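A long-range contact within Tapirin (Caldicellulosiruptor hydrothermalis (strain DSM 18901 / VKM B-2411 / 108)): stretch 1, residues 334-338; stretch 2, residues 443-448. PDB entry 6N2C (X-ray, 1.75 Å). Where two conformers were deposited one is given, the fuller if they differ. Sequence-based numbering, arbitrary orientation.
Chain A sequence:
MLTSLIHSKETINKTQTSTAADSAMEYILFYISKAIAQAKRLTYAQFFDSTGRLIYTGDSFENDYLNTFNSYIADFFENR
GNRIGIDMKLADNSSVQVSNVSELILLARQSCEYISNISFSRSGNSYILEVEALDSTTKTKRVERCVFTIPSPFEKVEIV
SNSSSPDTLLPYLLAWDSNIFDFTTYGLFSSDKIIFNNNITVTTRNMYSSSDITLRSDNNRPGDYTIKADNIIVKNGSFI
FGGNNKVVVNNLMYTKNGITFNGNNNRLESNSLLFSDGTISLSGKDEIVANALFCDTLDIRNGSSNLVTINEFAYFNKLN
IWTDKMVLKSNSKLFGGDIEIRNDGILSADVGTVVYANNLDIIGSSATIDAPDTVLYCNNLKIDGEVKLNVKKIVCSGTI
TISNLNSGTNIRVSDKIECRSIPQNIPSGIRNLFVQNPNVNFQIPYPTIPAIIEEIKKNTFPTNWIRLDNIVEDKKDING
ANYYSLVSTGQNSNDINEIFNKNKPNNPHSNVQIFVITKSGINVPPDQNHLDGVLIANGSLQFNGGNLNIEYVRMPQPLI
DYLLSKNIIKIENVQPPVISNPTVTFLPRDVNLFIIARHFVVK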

ATOM      1  N   LEU A 334       6.879  11.225 -11.431  1.00 16.39           N
ATOM      2  CA  LEU A 334       5.450  10.976 -11.407  1.00 16.13           C
ATOM      3  C   LEU A 334       5.020  10.580 -12.779  1.00 18.71           C
ATOM      4  O   LEU A 334       5.355  11.276 -13.781  1.00 17.92           O
ATOM      5  N   PHE A 335       4.176   9.553 -12.888  1.00 18.16           N
ATOM      6  CA  PHE A 335       3.605   9.097 -14.139  1.00 17.95           C
ATOM      7  C   PHE A 335       2.070   9.174 -14.039  1.00 17.69           C
ATOM      8  O   PHE A 335       1.437   8.239 -13.482  1.00 18.04           O
ATOM      9  N   GLY A 336       1.469  10.232 -14.570  1.00 15.14           N
ATOM     10  CA  GLY A 336       0.066  10.335 -14.683  1.00 15.73           C
ATOM     11  C   GLY A 336      -0.450   9.943 -16.013  1.00 16.46           C
ATOM     12  O   GLY A 336       0.397   9.696 -16.943  1.00 17.77           O
ATOM     13  N   GLY A 337      -1.771   9.963 -16.232  1.00 15.23           N
ATOM     14  CA  GLY A 337      -2.786  10.332 -15.275  1.00 16.26           C
ATOM     15  C   GLY A 337      -2.961  11.832 -15.216  1.00 17.02           C
ATOM     16  O   GLY A 337      -2.106  12.611 -15.705  1.00 19.58           O
ATOM     17  N   ASP A 338      -4.006  12.237 -14.497  1.00 16.79           N
ATOM     18  CA  ASP A 338      -4.244  13.645 -14.273  1.00 16.57           C
ATOM     19  C   ASP A 338      -3.828  14.011 -12.872  1.00 16.58           C
ATOM     20  O   ASP A 338      -3.951  13.214 -11.907  1.00 15.59           O
ATOM     21  N   GLN A 443       5.929  11.189 -25.180  1.00 19.12           N
ATOM     22  CA  GLN A 443       5.314   9.866 -25.050  1.00 20.91           C
ATOM     23  C   GLN A 443       5.778   9.389 -23.670  1.00 18.53           C
ATOM     24  O   GLN A 443       6.929   9.235 -23.424  1.00 19.79           O
ATOM     25  N   ILE A 444       4.819   9.222 -22.740  1.00 19.98           N
ATOM     26  CA  ILE A 444       5.220   9.016 -21.358  1.00 19.94           C
ATOM     27  C   ILE A 444       5.771   7.593 -21.193  1.00 20.99           C
ATOM     28  O   ILE A 444       5.062   6.673 -21.562  1.00 20.63           O
ATOM     29  N   PRO A 445       6.950   7.429 -20.598  1.00 18.82           N
ATOM     30  CA  PRO A 445       7.602   6.106 -20.503  1.00 21.20           C
ATOM     31  C   PRO A 445       7.154   5.333 -19.225  1.00 17.98           C
ATOM     32  O   PRO A 445       7.902   5.194 -18.273  1.00 19.62           O
ATOM     33  N   TYR A 446       5.946   4.869 -19.315  1.00 19.53           N
ATOM     34  CA  TYR A 446       5.312   4.274 -18.159  1.00 20.06           C
ATOM     35  C   TYR A 446       6.064   3.033 -17.751  1.00 21.82           C
ATOM     36  O   TYR A 446       6.398   2.212 -18.618  1.00 23.16           O
ATOM     37  N   PRO A 447       6.286   2.866 -16.458  1.00 22.75           N
ATOM     38  CA  PRO A 447       6.768   1.545 -15.948  1.00 25.16           C
ATOM     39  C   PRO A 447       5.907   0.358 -16.354  1.00 24.89           C
ATOM     40  O   PRO A 447       4.698   0.453 -16.477  1.00 25.47           O
ATOM     41  N   THR A 448       6.557  -0.769 -16.660  0.54 28.53           N
ATOM     42  CA  THR A 448       5.810  -1.990 -16.849  0.54 25.70           C
ATOM     43  C   THR A 448       5.251  -2.477 -15.483  0.54 22.33           C
ATOM     44  O   THR A 448       5.830  -2.231 -14.409  0.54 24.33           O
TER

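Packing of the end of a strand (Leu334 and Phe335) and the turn after it against the irregular segment 443-448, more than a hundred residues further along the chain. The contact buries 262 Å² in all and centres on Phe335, whose CA-to-CB bond points toward the other segment. With chi1 in m (-59°) and chi2 at -76°, its ring lies among Ile444, Pro445, Tyr446 and Pro447. Pro447 covers one face: its CD sits 3.6 Å from the ring centroid of Phe335, only 16° off the normal, a CH-pi contact in which the ring methylene next to the proline nitrogen rests on the aromatic cloud. Ile444 also points toward the contact; in its m, t rotamer (-68°, 165°) it brings CG2 to the edge of the aromatic ring, 3.9 Å from Phe335 CD1, while its CD1 reaches 3.7 Å from Gly336 O. Pro445, C-gamma endo where Pro447 is C-gamma exo, adds a looser contact, its CG 4.1 Å from Phe335 CE1.

Tyr446 leaves its backbone sideways, yet chi1 m (-71°) and chi2 -71° carry its ring past Phe335, with CD1 3.8 Å from Phe335 CB, and bring its hydroxyl to the turn. There Tyr446 OH donates a short hydrogen bond to Gly336 O (2.6 Å), the one hydrogen bond between the segments; the carbonyl lies near the plane of the tyrosine ring, at its edge. That carbonyl belongs to the cis peptide bond between Gly336 and Gly337, and Gly337 has a positive phi (83°), which favours glycine. A weak backbone hydrogen bond from Tyr446 N to Ile444 O (3.0 Å) spans Pro445 within the second segment. Leu334, Asp338, Gln443 and Thr448 stay out of reach; Asp338 OD1 is hydrogen-bonded elsewhere in the structure.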

ATOM      1  CB  LEU A 334       4.670  12.230 -10.999  1.00 16.67           C
ATOM      2  CG  LEU A 334       4.855  12.704  -9.552  1.00 17.16           C
ATOM      3  CD1 LEU A 334       3.965  13.896  -9.254  1.00 16.65           C
ATOM      4  CD2 LEU A 334       4.488  11.592  -8.618  1.00 17.70           C
ATOM      5  CB  PHE A 335       4.033   7.624 -14.510  1.00 19.17           C
ATOM      6  CG  PHE A 335       5.537   7.428 -14.634  1.00 17.86           C
ATOM      7  CD1 PHE A 335       6.174   7.884 -15.741  1.00 18.95           C
ATOM      8  CD2 PHE A 335       6.278   6.864 -13.639  1.00 16.11           C
ATOM      9  CE1 PHE A 335       7.544   7.729 -15.909  1.00 19.42           C
ATOM     10  CE2 PHE A 335       7.635   6.728 -13.769  1.00 18.73           C
ATOM     11  CZ  PHE A 335       8.283   7.149 -14.929  1.00 18.13           C
ATOM     12  CB  ASP A 338      -5.768  13.950 -14.468  1.00 16.65           C
ATOM     13  CG  ASP A 338      -6.262  13.696 -15.872  1.00 22.61           C
ATOM     14  OD1 ASP A 338      -5.490  13.740 -16.859  1.00 18.48           O
ATOM     15  OD2 ASP A 338      -7.480  13.545 -15.985  1.00 28.94           O
ATOM     16  CB  GLN A 443       5.759   8.851 -26.182  1.00 22.01           C
ATOM     17  CG  GLN A 443       5.210   9.109 -27.583  1.00 20.80           C
ATOM     18  CD  GLN A 443       5.880  10.288 -28.208  1.00 22.36           C
ATOM     19  OE1 GLN A 443       7.077  10.269 -28.335  1.00 20.66           O
ATOM     20  NE2 GLN A 443       5.124  11.351 -28.527  1.00 18.36           N
ATOM     21  CB  ILE A 444       3.988   9.169 -20.475  1.00 18.59           C
ATOM     22  CG1 ILE A 444       3.537  10.603 -20.511  1.00 20.23           C
ATOM     23  CG2 ILE A 444       4.355   8.767 -19.020  1.00 19.50           C
ATOM     24  CD1 ILE A 444       2.139  10.840 -19.969  1.00 20.96           C
ATOM     25  CB  PRO A 445       9.034   6.459 -20.406  1.00 22.89           C
ATOM     26  CG  PRO A 445       9.049   7.776 -19.670  1.00 21.11           C
ATOM     27  CD  PRO A 445       7.868   8.503 -20.188  1.00 19.49           C
ATOM     28  CB  TYR A 446       3.908   3.897 -18.476  1.00 18.14           C
ATOM     29  CG  TYR A 446       2.928   5.053 -18.641  1.00 17.55           C
ATOM     30  CD1 TYR A 446       2.516   5.806 -17.527  1.00 17.64           C
ATOM     31  CD2 TYR A 446       2.459   5.395 -19.840  1.00 20.43           C
ATOM     32  CE1 TYR A 446       1.617   6.809 -17.669  1.00 16.60           C
ATOM     33  CE2 TYR A 446       1.547   6.432 -19.994  1.00 17.60           C
ATOM     34  CZ  TYR A 446       1.170   7.160 -18.884  1.00 15.36           C
ATOM     35  OH  TYR A 446       0.254   8.155 -19.011  1.00 17.36           O
ATOM     36  CB  PRO A 447       6.742   1.743 -14.444  1.00 25.38           C
ATOM     37  CG  PRO A 447       6.982   3.216 -14.263  1.00 25.25           C
ATOM     38  CD  PRO A 447       6.150   3.828 -15.359  1.00 23.56           C
ATOM     39  CB  THR A 448       6.633  -3.121 -17.521  0.54 27.43           C
ATOM     40  OG1 THR A 448       5.720  -4.141 -17.894  0.54 36.77           O
ATOM     41  CG2 THR A 448       7.726  -3.705 -16.600  0.54 26.80           C
TER